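Local coordinates for protein alpha-galactosidase (PDB 6LCJ) that probably hydrolyses terminal alpha-galactosidic bonds of galactosides, belongs to glycoside hydrolase family 36 and assembles as a thermostable hexamer, at residues 288-293 against 325-330; 38-43 against 97-102; 361-366 against 378-383; 15-20 against 27-32. All coordinates share one frame; numbering follows the deposited sequence.

Contact 1. Residues 288-293 against 325-330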
loop_
_atom_site.group_PDB
_atom_site.type_symbol
_atom_site.label_atom_id
_atom_site.label_comp_id
_atom_site.label_asym_id
_atom_site.label_seq_id
_atom_site.Cartn_x
_atom_site.Cartn_y
_atom_site.Cartn_z
ATOM N N ASP E 288 -27.762 43.314 0.439
ATOM C CA ASP E 288 -27.379 44.652 0.870
ATOM C C ASP E 288 -26.108 45.137 0.196
ATOM O O ASP E 288 -25.879 46.350 0.151
ATOM C CB ASP E 288 -27.186 44.703 2.383
ATOM C CG ASP E 288 -28.485 44.596 3.132
ATOM O OD1 ASP E 288 -29.557 44.577 2.477
ATOM O OD2 ASP E 288 -28.437 44.527 4.380
ATOM N N LEU E 289 -25.259 44.222 -0.295
ATOM C CA LEU E 289 -24.118 44.630 -1.117
ATOM C C LEU E 289 -24.585 45.192 -2.454
ATOM O O LEU E 289 -24.081 46.221 -2.917
ATOM C CB LEU E 289 -23.174 43.454 -1.348
ATOM C CG LEU E 289 -22.366 42.925 -0.168
ATOM C CD1 LEU E 289 -21.686 41.630 -0.578
ATOM C CD2 LEU E 289 -21.352 43.957 0.298
ATOM N N VAL E 290 -25.560 44.536 -3.076
ATOM C CA VAL E 290 -26.158 45.072 -4.288
ATOM C C VAL E 290 -26.805 46.422 -4.012
ATOM O O VAL E 290 -26.575 47.399 -4.734
ATOM C CB VAL E 290 -27.164 44.070 -4.869
ATOM C CG1 VAL E 290 -27.982 44.730 -5.953
ATOM C CG2 VAL E 290 -26.423 42.835 -5.405
ATOM N N ARG E 291 -27.624 46.501 -2.958
ATOM C CA ARG E 291 -28.254 47.770 -2.597
ATOM C C ARG E 291 -27.215 48.862 -2.316
ATOM O O ARG E 291 -27.359 49.999 -2.779
ATOM C CB ARG E 291 -29.184 47.563 -1.397
ATOM C CG ARG E 291 -30.367 46.655 -1.728
ATOM C CD ARG E 291 -31.355 46.504 -0.563
ATOM N NE ARG E 291 -32.524 45.666 -0.883
ATOM C CZ ARG E 291 -33.358 45.849 -1.922
ATOM N NH1 ARG E 291 -33.171 46.842 -2.788
ATOM N NH2 ARG E 291 -34.390 45.025 -2.110
ATOM N N LYS E 292 -26.147 48.540 -1.586
ATOM C CA LYS E 292 -25.119 49.554 -1.356
ATOM C C LYS E 292 -24.480 50.026 -2.669
ATOM O O LYS E 292 -24.195 51.220 -2.832
ATOM C CB LYS E 292 -24.055 49.026 -0.404
ATOM C CG LYS E 292 -22.800 49.838 -0.408
ATOM C CD LYS E 292 -21.918 49.508 0.779
ATOM C CE LYS E 292 -21.638 48.022 0.840
ATOM N NZ LYS E 292 -20.346 47.730 1.495
ATOM N N ALA E 293 -24.245 49.110 -3.619
ATOM C CA ALA E 293 -23.588 49.506 -4.865
ATOM C C ALA E 293 -24.488 50.403 -5.709
ATOM O O ALA E 293 -24.012 51.375 -6.307
ATOM C CB ALA E 293 -23.157 48.272 -5.661
ATOM N N ALA E 325 -32.165 34.915 -6.802
ATOM C CA ALA E 325 -33.443 35.579 -7.028
ATOM C C ALA E 325 -33.615 36.784 -6.109
ATOM O O ALA E 325 -34.193 37.799 -6.505
ATOM C CB ALA E 325 -34.582 34.585 -6.832
ATOM N N ARG E 326 -33.102 36.699 -4.887
ATOM C CA ARG E 326 -33.174 37.840 -3.993
ATOM C C ARG E 326 -32.235 38.943 -4.459
ATOM O O ARG E 326 -32.578 40.130 -4.405
ATOM C CB ARG E 326 -32.858 37.391 -2.559
ATOM C CG ARG E 326 -32.647 38.525 -1.558
ATOM C CD ARG E 326 -33.954 39.281 -1.174
ATOM N NE ARG E 326 -33.655 40.586 -0.564
ATOM C CZ ARG E 326 -34.043 41.758 -1.065
ATOM N NH1 ARG E 326 -34.764 41.801 -2.181
ATOM N NH2 ARG E 326 -33.694 42.887 -0.459
ATOM N N LEU E 327 -31.051 38.570 -4.937
ATOM C CA LEU E 327 -30.130 39.569 -5.463
ATOM C C LEU E 327 -30.650 40.146 -6.773
ATOM O O LEU E 327 -30.367 41.305 -7.095
ATOM C CB LEU E 327 -28.746 38.951 -5.656
ATOM C CG LEU E 327 -27.767 38.977 -4.494
ATOM C CD1 LEU E 327 -28.373 38.308 -3.298
ATOM C CD2 LEU E 327 -26.468 38.285 -4.889
ATOM N N ARG E 328 -31.413 39.357 -7.530
ATOM C CA ARG E 328 -32.046 39.875 -8.734
ATOM C C ARG E 328 -33.035 40.979 -8.390
ATOM O O ARG E 328 -33.041 42.037 -9.023
ATOM C CB ARG E 328 -32.737 38.746 -9.505
ATOM C CG ARG E 328 -33.617 39.214 -10.688
ATOM C CD ARG E 328 -32.810 39.614 -11.938
ATOM N NE ARG E 328 -32.342 41.000 -11.883
ATOM C CZ ARG E 328 -31.427 41.526 -12.696
ATOM N NH1 ARG E 328 -30.849 40.787 -13.631
ATOM N NH2 ARG E 328 -31.081 42.798 -12.571
ATOM N N GLU E 329 -33.870 40.749 -7.367
ATOM C CA GLU E 329 -34.860 41.741 -6.963
ATOM C C GLU E 329 -34.201 42.947 -6.318
ATOM O O GLU E 329 -34.629 44.083 -6.538
ATOM C CB GLU E 329 -35.872 41.118 -6.009
ATOM C CG GLU E 329 -36.907 40.261 -6.705
ATOM C CD GLU E 329 -37.962 41.088 -7.457
ATOM O OE1 GLU E 329 -37.891 42.339 -7.451
ATOM O OE2 GLU E 329 -38.869 40.481 -8.064
ATOM N N ALA E 330 -33.153 42.725 -5.527
ATOM C CA ALA E 330 -32.471 43.851 -4.902
ATOM C C ALA E 330 -31.814 44.751 -5.938
ATOM O O ALA E 330 -31.634 45.950 -5.690
ATOM C CB ALA E 330 -31.438 43.356 -3.894
#
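R291 sets CG anti to its own carbonyl carbon and runs extended from CG to NE, while R326, with CG anti to the backbone N, bends at chi2 (72°); the two chains cross at about a right angle and bring both guanidinium groups together above A330. Their planes are 40° apart. NH2 of R291 comes up in plane at the edge of the R326 guanidinium, 2.8 Å from its NH2, and NE of R291 is 3.0 Å from that same R326 NH2. Both partners are donors, so this is a like-charge contact and not a bond. A330 supports the pair: its CA lies over one face of the R291 guanidinium, 3.4 Å above the plane, and its CB lies 3.8 Å above the R326 guanidinium plane. Deeper in, V290 CG1 reaches A330 C at 3.8 Å and V290 CG2 meets L327 CG at 4.2 Å. The helical segments 288-293 and 325-330 run nearly parallel, their axes 9.0 Å apart and crossing at -19°; they lie on helices 280-296 and 317-331, which flank strand 298-303 in the order expected of a TIM barrel. V290 also packs on L301 of that strand. An alanine in place of R326 would remove the guanidinium over A330 and would probably weaken the packing on V283 and A287, leaving this side of the helix pair less well covered. Two cations this close should repel; D288, with OD1 5.3 Å from R326 NH2, probably offsets part of that, so the cohesion of the pair probably rests on the apolar atoms of V290, L327 and A330.

Contact 2. Residues 38-43 against 97-102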
loop_
_atom_site.group_PDB
_atom_site.type_symbol
_atom_site.label_atom_id
_atom_site.label_comp_id
_atom_site.label_asym_id
_atom_site.label_seq_id
_atom_site.Cartn_x
_atom_site.Cartn_y
_atom_site.Cartn_z
ATOM N N PRO E 38 -28.865 5.367 -27.490
ATOM C CA PRO E 38 -28.717 5.797 -28.862
ATOM C C PRO E 38 -29.047 4.668 -29.818
ATOM O O PRO E 38 -28.718 3.497 -29.569
ATOM C CB PRO E 38 -27.236 6.192 -28.957
ATOM C CG PRO E 38 -26.580 5.420 -27.877
ATOM C CD PRO E 38 -27.582 5.358 -26.771
ATOM N N PRO E 39 -29.708 4.981 -30.905
ATOM C CA PRO E 39 -29.924 3.986 -31.956
ATOM C C PRO E 39 -28.769 3.965 -32.944
ATOM O O PRO E 39 -28.955 3.644 -34.118
ATOM C CB PRO E 39 -31.221 4.465 -32.605
ATOM C CG PRO E 39 -31.146 5.968 -32.469
ATOM C CD PRO E 39 -30.385 6.258 -31.195
ATOM N N PHE E 40 -27.576 4.325 -32.477
ATOM C CA PHE E 40 -26.376 4.405 -33.294
ATOM C C PHE E 40 -25.191 4.168 -32.380
ATOM O O PHE E 40 -25.292 4.404 -31.168
ATOM C CB PHE E 40 -26.232 5.769 -33.999
ATOM C CG PHE E 40 -26.341 6.969 -33.078
ATOM C CD1 PHE E 40 -25.255 7.385 -32.312
ATOM C CD2 PHE E 40 -27.526 7.696 -32.998
ATOM C CE1 PHE E 40 -25.352 8.491 -31.467
ATOM C CE2 PHE E 40 -27.632 8.803 -32.153
ATOM C CZ PHE E 40 -26.542 9.199 -31.389
ATOM N N PRO E 41 -24.067 3.691 -32.912
ATOM C CA PRO E 41 -22.830 3.695 -32.118
ATOM C C PRO E 41 -22.340 5.129 -31.968
ATOM O O PRO E 41 -22.306 5.890 -32.941
ATOM C CB PRO E 41 -21.868 2.838 -32.949
ATOM C CG PRO E 41 -22.350 3.022 -34.376
ATOM C CD PRO E 41 -23.855 3.186 -34.282
ATOM N N ALA E 42 -21.986 5.506 -30.740
ATOM C CA ALA E 42 -21.705 6.898 -30.409
ATOM C C ALA E 42 -20.205 7.165 -30.448
ATOM O O ALA E 42 -19.421 6.409 -29.865
ATOM C CB ALA E 42 -22.280 7.250 -29.036
ATOM N N LYS E 43 -19.813 8.251 -31.124
ATOM C CA LYS E 43 -18.408 8.636 -31.213
ATOM C C LYS E 43 -18.048 9.846 -30.357
ATOM O O LYS E 43 -16.862 10.064 -30.084
ATOM C CB LYS E 43 -18.020 8.925 -32.667
ATOM C CG LYS E 43 -18.412 7.831 -33.655
ATOM C CD LYS E 43 -17.491 6.606 -33.546
ATOM C CE LYS E 43 -18.070 5.404 -34.293
ATOM N NZ LYS E 43 -18.450 5.732 -35.708
ATOM N N ARG E 97 -23.222 11.733 -30.123
ATOM C CA ARG E 97 -23.028 12.119 -31.513
ATOM C C ARG E 97 -23.036 10.895 -32.417
ATOM O O ARG E 97 -22.189 10.005 -32.273
ATOM C CB ARG E 97 -21.715 12.876 -31.671
ATOM C CG ARG E 97 -21.616 13.632 -32.961
ATOM C CD ARG E 97 -20.261 14.259 -33.069
ATOM N NE ARG E 97 -20.357 15.702 -32.943
ATOM C CZ ARG E 97 -19.383 16.466 -32.476
ATOM N NH1 ARG E 97 -18.230 15.915 -32.105
ATOM N NH2 ARG E 97 -19.559 17.781 -32.403
ATOM N N GLY E 98 -23.979 10.865 -33.357
ATOM C CA GLY E 98 -23.998 9.851 -34.385
ATOM C C GLY E 98 -22.923 10.119 -35.417
ATOM O O GLY E 98 -22.516 11.267 -35.633
ATOM N N PRO E 99 -22.425 9.052 -36.061
ATOM C CA PRO E 99 -21.453 9.223 -37.163
ATOM C C PRO E 99 -21.811 10.302 -38.187
ATOM O O PRO E 99 -20.906 10.847 -38.836
ATOM C CB PRO E 99 -21.434 7.830 -37.808
ATOM C CG PRO E 99 -21.702 6.893 -36.665
ATOM C CD PRO E 99 -22.565 7.638 -35.661
ATOM N N ASP E 100 -23.095 10.642 -38.332
ATOM C CA ASP E 100 -23.577 11.571 -39.345
ATOM C C ASP E 100 -23.593 13.026 -38.883
ATOM O O ASP E 100 -24.126 13.881 -39.601
ATOM C CB ASP E 100 -24.981 11.166 -39.773
ATOM C CG ASP E 100 -25.873 10.854 -38.587
ATOM O OD1 ASP E 100 -25.376 10.227 -37.622
ATOM O OD2 ASP E 100 -27.066 11.246 -38.616
ATOM N N GLY E 101 -23.037 13.328 -37.711
ATOM C CA GLY E 101 -23.101 14.678 -37.182
ATOM C C GLY E 101 -24.434 15.084 -36.583
ATOM O O GLY E 101 -24.634 16.274 -36.294
ATOM N N ARG E 102 -25.360 14.150 -36.403
ATOM C CA ARG E 102 -26.567 14.444 -35.653
ATOM C C ARG E 102 -26.357 14.077 -34.188
ATOM O O ARG E 102 -25.578 13.177 -33.853
ATOM C CB ARG E 102 -27.766 13.711 -36.251
ATOM C CG ARG E 102 -28.074 14.197 -37.669
ATOM C CD ARG E 102 -29.481 13.860 -38.127
ATOM N NE ARG E 102 -29.675 12.420 -38.253
ATOM C CZ ARG E 102 -30.842 11.814 -38.052
ATOM N NH1 ARG E 102 -31.918 12.536 -37.725
ATOM N NH2 ARG E 102 -30.937 10.491 -38.180
#
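Neither segment is helix or strand over most of its length; they approach most closely at A42 and G98, whose CA atoms are 5.5 Å apart. K43 N donates to R97 O at 3.2 Å, almost straight at 171° and nearly along the C=O axis, next to a backbone pairing of R97 with G44 that joins strands 93-97 and 44-48. Residues G98 to G101 form a type I turn, closed by G101 N to G98 O at 3.0 Å. G98 N also donates to R102 O at 2.9 Å, and with G101 at positive phi this makes the type I turn plus G1 bulge of a beta hairpin, linking strands 93-97 and 102-108 of one of the two N-terminal antiparallel sheets. F40 carries the contact. Its CG sits in the crowded position between the backbone N and the carbonyl carbon (chi1 52°), which lays the ring against the start of the turn. G98 CA stands over one face, 3.7 Å from the centroid, a CH-pi contact, and P38 CB covers the centre of the opposite face. An alanine at F40 would remove the ring held between P38 and G98 and would probably loosen the hold of this loop on the hairpin. Beside the ring, P99 CD approaches P41 O at 3.2 Å, and K43, bent at chi2 and chi4, crosses the proline ring so that NZ lies 3.6 Å from P99 CG. R97 points its polar end elsewhere, to a salt bridge with E140 and a cation-pi contact with W58. Just past the turn, R102 NE reaches back to D100 OD2 in the guanidinium plane at 2.9 Å, a salt bridge.

Contact 3. Residues 361-366 against 378-383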
loop_
_atom_site.group_PDB
_atom_site.type_symbol
_atom_site.label_atom_id
_atom_site.label_comp_id
_atom_site.label_asym_id
_atom_site.label_seq_id
_atom_site.Cartn_x
_atom_site.Cartn_y
_atom_site.Cartn_z
ATOM N N PRO E 361 -3.655 37.298 -21.542
ATOM C CA PRO E 361 -2.845 37.832 -22.642
ATOM C C PRO E 361 -1.886 36.792 -23.232
ATOM O O PRO E 361 -0.713 37.070 -23.475
ATOM C CB PRO E 361 -2.111 39.007 -21.987
ATOM C CG PRO E 361 -2.129 38.749 -20.515
ATOM C CD PRO E 361 -3.053 37.596 -20.229
ATOM N N TYR E 362 -2.385 35.576 -23.435
ATOM C CA TYR E 362 -1.573 34.484 -23.961
ATOM C C TYR E 362 -2.492 33.357 -24.403
ATOM O O TYR E 362 -3.653 33.271 -23.986
ATOM C CB TYR E 362 -0.529 33.970 -22.950
ATOM C CG TYR E 362 -1.017 33.691 -21.554
ATOM C CD1 TYR E 362 -1.696 32.509 -21.245
ATOM C CD2 TYR E 362 -0.779 34.596 -20.527
ATOM C CE1 TYR E 362 -2.133 32.255 -19.944
ATOM C CE2 TYR E 362 -1.200 34.349 -19.231
ATOM C CZ TYR E 362 -1.877 33.182 -18.937
ATOM O OH TYR E 362 -2.304 32.963 -17.636
ATOM N N TRP E 363 -1.960 32.504 -25.279
ATOM C CA TRP E 363 -2.790 31.463 -25.871
ATOM C C TRP E 363 -3.122 30.388 -24.844
ATOM O O TRP E 363 -4.288 30.028 -24.668
ATOM C CB TRP E 363 -2.096 30.868 -27.103
ATOM C CG TRP E 363 -2.914 29.846 -27.809
ATOM C CD1 TRP E 363 -2.646 28.518 -27.896
ATOM C CD2 TRP E 363 -4.165 30.049 -28.498
ATOM N NE1 TRP E 363 -3.633 27.878 -28.607
ATOM C CE2 TRP E 363 -4.573 28.794 -28.998
ATOM C CE3 TRP E 363 -4.968 31.172 -28.756
ATOM C CZ2 TRP E 363 -5.753 28.620 -29.730
ATOM C CZ3 TRP E 363 -6.135 31.006 -29.499
ATOM C CH2 TRP E 363 -6.515 29.737 -29.977
ATOM N N ASP E 364 -2.115 29.877 -24.145
ATOM C CA ASP E 364 -2.345 28.757 -23.248
ATOM C C ASP E 364 -1.159 28.544 -22.312
ATOM O O ASP E 364 -0.031 28.348 -22.765
ATOM C CB ASP E 364 -2.630 27.494 -24.067
ATOM C CG ASP E 364 -3.158 26.344 -23.220
ATOM O OD1 ASP E 364 -3.994 26.586 -22.316
ATOM O OD2 ASP E 364 -2.765 25.191 -23.479
ATOM N N ASN E 365 -1.394 28.596 -21.007
ATOM C CA ASN E 365 -0.391 28.177 -20.041
ATOM C C ASN E 365 -0.421 26.653 -19.995
ATOM O O ASN E 365 -1.312 26.052 -19.386
ATOM C CB ASN E 365 -0.661 28.797 -18.676
ATOM C CG ASN E 365 0.356 28.354 -17.622
ATOM O OD1 ASN E 365 1.069 27.374 -17.795
ATOM N ND2 ASN E 365 0.413 29.075 -16.522
ATOM N N GLU E 366 0.571 26.013 -20.620
ATOM C CA GLU E 366 0.487 24.565 -20.760
ATOM C C GLU E 366 0.981 23.811 -19.537
ATOM O O GLU E 366 0.683 22.624 -19.406
ATOM C CB GLU E 366 1.227 24.100 -22.019
ATOM C CG GLU E 366 0.308 24.146 -23.281
ATOM C CD GLU E 366 -0.490 22.850 -23.536
ATOM O OE1 GLU E 366 -0.023 21.990 -24.326
ATOM O OE2 GLU E 366 -1.594 22.701 -22.941
ATOM N N PRO E 378 -7.083 30.644 -16.794
ATOM C CA PRO E 378 -7.017 31.732 -17.781
ATOM C C PRO E 378 -6.196 31.364 -19.007
ATOM O O PRO E 378 -5.132 30.741 -18.910
ATOM C CB PRO E 378 -6.365 32.880 -17.004
ATOM C CG PRO E 378 -6.658 32.572 -15.566
ATOM C CD PRO E 378 -6.668 31.079 -15.451
ATOM N N GLY E 379 -6.699 31.782 -20.171
ATOM C CA GLY E 379 -6.035 31.539 -21.435
ATOM C C GLY E 379 -7.016 31.653 -22.577
ATOM O O GLY E 379 -8.161 31.206 -22.455
ATOM N N LEU E 380 -6.593 32.263 -23.687
ATOM C CA LEU E 380 -7.527 32.502 -24.780
ATOM C C LEU E 380 -8.084 31.194 -25.330
ATOM O O LEU E 380 -9.282 31.086 -25.614
ATOM C CB LEU E 380 -6.848 33.309 -25.885
ATOM C CG LEU E 380 -7.794 33.625 -27.041
ATOM C CD1 LEU E 380 -9.034 34.347 -26.512
ATOM C CD2 LEU E 380 -7.095 34.435 -28.123
ATOM N N ARG E 381 -7.232 30.188 -25.483
ATOM C CA ARG E 381 -7.697 28.922 -26.031
ATOM C C ARG E 381 -8.735 28.275 -25.129
ATOM O O ARG E 381 -9.778 27.814 -25.605
ATOM C CB ARG E 381 -6.528 27.980 -26.232
ATOM C CG ARG E 381 -6.951 26.718 -26.852
ATOM C CD ARG E 381 -6.195 25.573 -26.284
ATOM N NE ARG E 381 -5.993 24.525 -27.272
ATOM C CZ ARG E 381 -5.102 23.552 -27.142
ATOM N NH1 ARG E 381 -4.330 23.497 -26.059
ATOM N NH2 ARG E 381 -4.987 22.633 -28.089
ATOM N N ASN E 382 -8.458 28.213 -23.824
ATOM C CA ASN E 382 -9.437 27.677 -22.885
ATOM C C ASN E 382 -10.721 28.478 -22.944
ATOM O O ASN E 382 -11.815 27.906 -22.963
ATOM C CB ASN E 382 -8.881 27.689 -21.465
ATOM C CG ASN E 382 -7.788 26.656 -21.233
ATOM O OD1 ASN E 382 -7.561 25.751 -22.030
ATOM N ND2 ASN E 382 -7.106 26.802 -20.123
ATOM N N ALA E 383 -10.603 29.811 -22.970
ATOM C CA ALA E 383 -11.772 30.671 -23.113
ATOM C C ALA E 383 -12.572 30.293 -24.348
ATOM O O ALA E 383 -13.772 30.004 -24.269
ATOM C CB ALA E 383 -11.342 32.135 -23.185
HETATM O O HOH W 1 -5.731 28.426 -22.804
#
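The close-fitting part lies where the loop 361-366 runs over the first turn of helix 380-388. L380 N donates to Y362 O at 3.1 Å and 177°, and R381 N donates to W363 O, also at 3.1 Å; both approach in the carbonyl plane. A water extends the pattern, accepting from N382 N and donating to W363 O and to D364 OD1, the last at 2.6 Å. With G379 at the N-cap, three successive amides of the helix start are thus satisfied by the loop and its water. W363, its CG anti to the backbone N, swings the indole alongside: R381 CB stands over one face, 3.8 Å from the six-membered ring centroid and 23° off its normal, and L380 CD2 touches the ring edge at CZ3, 3.8 Å away. L420 and E417 of helix 415-428 also pack against the indole. In the barrel, this loop follows strand 352-354, on the carboxyl-end side of the strands where TIM barrels carry their active sites. It reaches a second subunit too, where N365 ND2 bonds to N365 OD1 of that neighbouring chain and L412 of it packs on Y362. The other flank is looser and more exposed. R381 NH1 makes a long salt bridge, with a weak hydrogen bond, to D364 OD2 at 3.5 Å, the two flat groups being turned 73° apart, and E366 OE2 stays 4.2 Å from the same NH1. R381 NE is held separately, by L478 O. D364 OD2 and E366 OE2, both acceptors, are 2.8 Å apart, which would probably raise the pKa of one carboxyl group; D364 OD1 is also held by S369.

Contact 4. Residues 15-20 against 27-32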
loop_
_atom_site.group_PDB
_atom_site.type_symbol
_atom_site.label_atom_id
_atom_site.label_comp_id
_atom_site.label_asym_id
_atom_site.label_seq_id
_atom_site.Cartn_x
_atom_site.Cartn_y
_atom_site.Cartn_z
ATOM N N LEU E 15 -35.885 4.097 -24.405
ATOM C CA LEU E 15 -35.584 4.866 -23.212
ATOM C C LEU E 15 -36.370 4.335 -22.033
ATOM O O LEU E 15 -37.358 3.613 -22.174
ATOM C CB LEU E 15 -35.895 6.357 -23.374
ATOM C CG LEU E 15 -37.397 6.609 -23.391
ATOM C CD1 LEU E 15 -37.789 7.863 -22.664
ATOM C CD2 LEU E 15 -37.753 6.701 -24.799
ATOM N N ARG E 16 -35.926 4.750 -20.859
ATOM C CA ARG E 16 -36.571 4.408 -19.610
ATOM C C ARG E 16 -36.866 5.699 -18.868
ATOM O O ARG E 16 -35.944 6.419 -18.481
ATOM C CB ARG E 16 -35.684 3.490 -18.779
ATOM C CG ARG E 16 -36.484 2.555 -17.934
ATOM C CD ARG E 16 -35.575 1.669 -17.157
ATOM N NE ARG E 16 -36.282 1.100 -16.026
ATOM C CZ ARG E 16 -35.954 -0.055 -15.467
ATOM N NH1 ARG E 16 -34.929 -0.758 -15.947
ATOM N NH2 ARG E 16 -36.652 -0.500 -14.432
ATOM N N ALA E 17 -38.146 5.996 -18.691
ATOM C CA ALA E 17 -38.571 7.194 -17.992
ATOM C C ALA E 17 -39.930 6.911 -17.371
ATOM O O ALA E 17 -40.585 5.922 -17.700
ATOM C CB ALA E 17 -38.624 8.403 -18.934
ATOM N N GLU E 18 -40.344 7.787 -16.459
ATOM C CA GLU E 18 -41.630 7.610 -15.801
ATOM C C GLU E 18 -42.781 8.221 -16.581
ATOM O O GLU E 18 -43.929 7.813 -16.384
ATOM C CB GLU E 18 -41.607 8.205 -14.402
ATOM C CG GLU E 18 -40.479 7.673 -13.555
ATOM C CD GLU E 18 -40.532 8.206 -12.143
ATOM O OE1 GLU E 18 -39.449 8.334 -11.528
ATOM O OE2 GLU E 18 -41.655 8.506 -11.658
ATOM N N GLY E 19 -42.512 9.181 -17.456
ATOM C CA GLY E 19 -43.555 9.758 -18.276
ATOM C C GLY E 19 -42.972 10.326 -19.549
ATOM O O GLY E 19 -41.755 10.495 -19.684
ATOM N N LEU E 20 -43.863 10.622 -20.492
ATOM C CA LEU E 20 -43.445 11.158 -21.774
ATOM C C LEU E 20 -44.590 11.972 -22.357
ATOM O O LEU E 20 -45.756 11.577 -22.265
ATOM C CB LEU E 20 -43.013 10.039 -22.734
ATOM C CG LEU E 20 -42.577 10.442 -24.146
ATOM C CD1 LEU E 20 -41.572 9.439 -24.684
ATOM C CD2 LEU E 20 -43.751 10.551 -25.115
ATOM N N VAL E 27 -39.361 15.585 -27.398
ATOM C CA VAL E 27 -40.295 15.073 -26.408
ATOM C C VAL E 27 -39.862 15.555 -25.032
ATOM O O VAL E 27 -38.755 16.053 -24.834
ATOM C CB VAL E 27 -40.386 13.528 -26.416
ATOM C CG1 VAL E 27 -41.077 13.027 -27.679
ATOM C CG2 VAL E 27 -38.990 12.914 -26.256
ATOM N N ARG E 28 -40.747 15.362 -24.068
ATOM C CA ARG E 28 -40.494 15.726 -22.685
ATOM C C ARG E 28 -40.659 14.483 -21.822
ATOM O O ARG E 28 -41.705 13.827 -21.865
ATOM C CB ARG E 28 -41.437 16.834 -22.234
ATOM C CG ARG E 28 -41.139 17.336 -20.853
ATOM C CD ARG E 28 -42.115 18.421 -20.448
ATOM N NE ARG E 28 -42.063 19.584 -21.325
ATOM C CZ ARG E 28 -41.806 20.812 -20.888
ATOM N NH1 ARG E 28 -41.580 21.013 -19.583
ATOM N NH2 ARG E 28 -41.774 21.829 -21.749
ATOM N N LEU E 29 -39.625 14.163 -21.055
ATOM C CA LEU E 29 -39.611 13.022 -20.155
ATOM C C LEU E 29 -39.841 13.504 -18.734
ATOM O O LEU E 29 -39.662 14.685 -18.426
ATOM C CB LEU E 29 -38.276 12.277 -20.249
ATOM C CG LEU E 29 -37.792 11.978 -21.671
ATOM C CD1 LEU E 29 -36.494 11.189 -21.636
ATOM C CD2 LEU E 29 -38.865 11.229 -22.467
ATOM N N TRP E 30 -40.252 12.580 -17.867
ATOM C CA TRP E 30 -40.280 12.853 -16.437
ATOM C C TRP E 30 -39.553 11.765 -15.671
ATOM O O TRP E 30 -39.651 10.586 -16.018
ATOM C CB TRP E 30 -41.691 12.965 -15.905
ATOM C CG TRP E 30 -42.012 14.361 -15.649
ATOM C CD1 TRP E 30 -41.731 15.082 -14.517
ATOM C CD2 TRP E 30 -42.632 15.262 -16.569
ATOM N NE1 TRP E 30 -42.163 16.386 -14.677
ATOM C CE2 TRP E 30 -42.722 16.518 -15.926
ATOM C CE3 TRP E 30 -43.139 15.124 -17.868
ATOM C CZ2 TRP E 30 -43.295 17.629 -16.543
ATOM C CZ3 TRP E 30 -43.705 16.224 -18.475
ATOM C CH2 TRP E 30 -43.784 17.461 -17.812
ATOM N N GLY E 31 -38.825 12.165 -14.629
ATOM C CA GLY E 31 -38.212 11.184 -13.760
ATOM C C GLY E 31 -36.939 11.625 -13.083
ATOM O O GLY E 31 -36.102 12.306 -13.684
ATOM N N ARG E 32 -36.785 11.238 -11.818
ATOM C CA ARG E 32 -35.532 11.491 -11.120
ATOM C C ARG E 32 -34.356 10.917 -11.894
ATOM O O ARG E 32 -33.292 11.541 -11.977
ATOM C CB ARG E 32 -35.585 10.912 -9.706
ATOM C CG ARG E 32 -34.763 11.700 -8.694
ATOM C CD ARG E 32 -34.249 10.814 -7.568
ATOM N NE ARG E 32 -33.131 11.421 -6.841
ATOM C CZ ARG E 32 -31.946 10.828 -6.661
ATOM N NH1 ARG E 32 -31.723 9.619 -7.161
ATOM N NH2 ARG E 32 -30.978 11.446 -5.989
#
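E18 N donates to W30 O at 2.9 Å, nearly along the C=O axis, and W30 N returns a bond to G19 O at 3.1 Å, arriving from above the carbonyl plane, 52° out of it. G19 N also turns to W30 O, but weakly, at 3.5 Å. E18 and G19 thus both face W30: a classic beta bulge. It sits where the chain leaves strand 12-17 of one antiparallel sheet and enters strand 19-23, which pairs with 26-30 as a hairpin at the edge of the other. Two CA-H...O contacts extend the pairing, one from L20 CA to R28 O at 3.2 Å. Between the sheets L29 gathers the apolar groups. L15, with CG in the crowded position, reaches it tip to tip, CD1 3.5 Å from L29 CD2. L20 lies alongside, CD1 3.9 Å from that same methyl, and A17 CB meets L29 CB at 4.1 Å. On the outer side E18 extends over G31, whose backbone angles suit a residue without CB, and W133 NE1 bonds to G31 O. The bulge, with E18 N to W30 O as its firm bond, coincides with the chain's passage between sheets, and the leucines add apolar cohesion to the backbone bonds.

Overall arrangement
Contacts 2 and 4 both belong to the N-terminal antiparallel sheets, on the same side of the chain's centre, their own centres 21 Å apart and their nearest atoms about 8 Å. Contacts 1 and 3 belong to the TIM barrel and lie on opposite sides of the chain's centre, with centres 33 Å apart: contact 1 in the outer helix layer, contact 3 in a loop at the strand ends where an active site would be expected, though this apo model holds no ligand to mark it. Contacts 1 and 2 are the farthest pair, 46 Å between centres. Contact 3 also reaches a neighbouring subunit, whereas no other chain of the hexamer touches contacts 1 or 2.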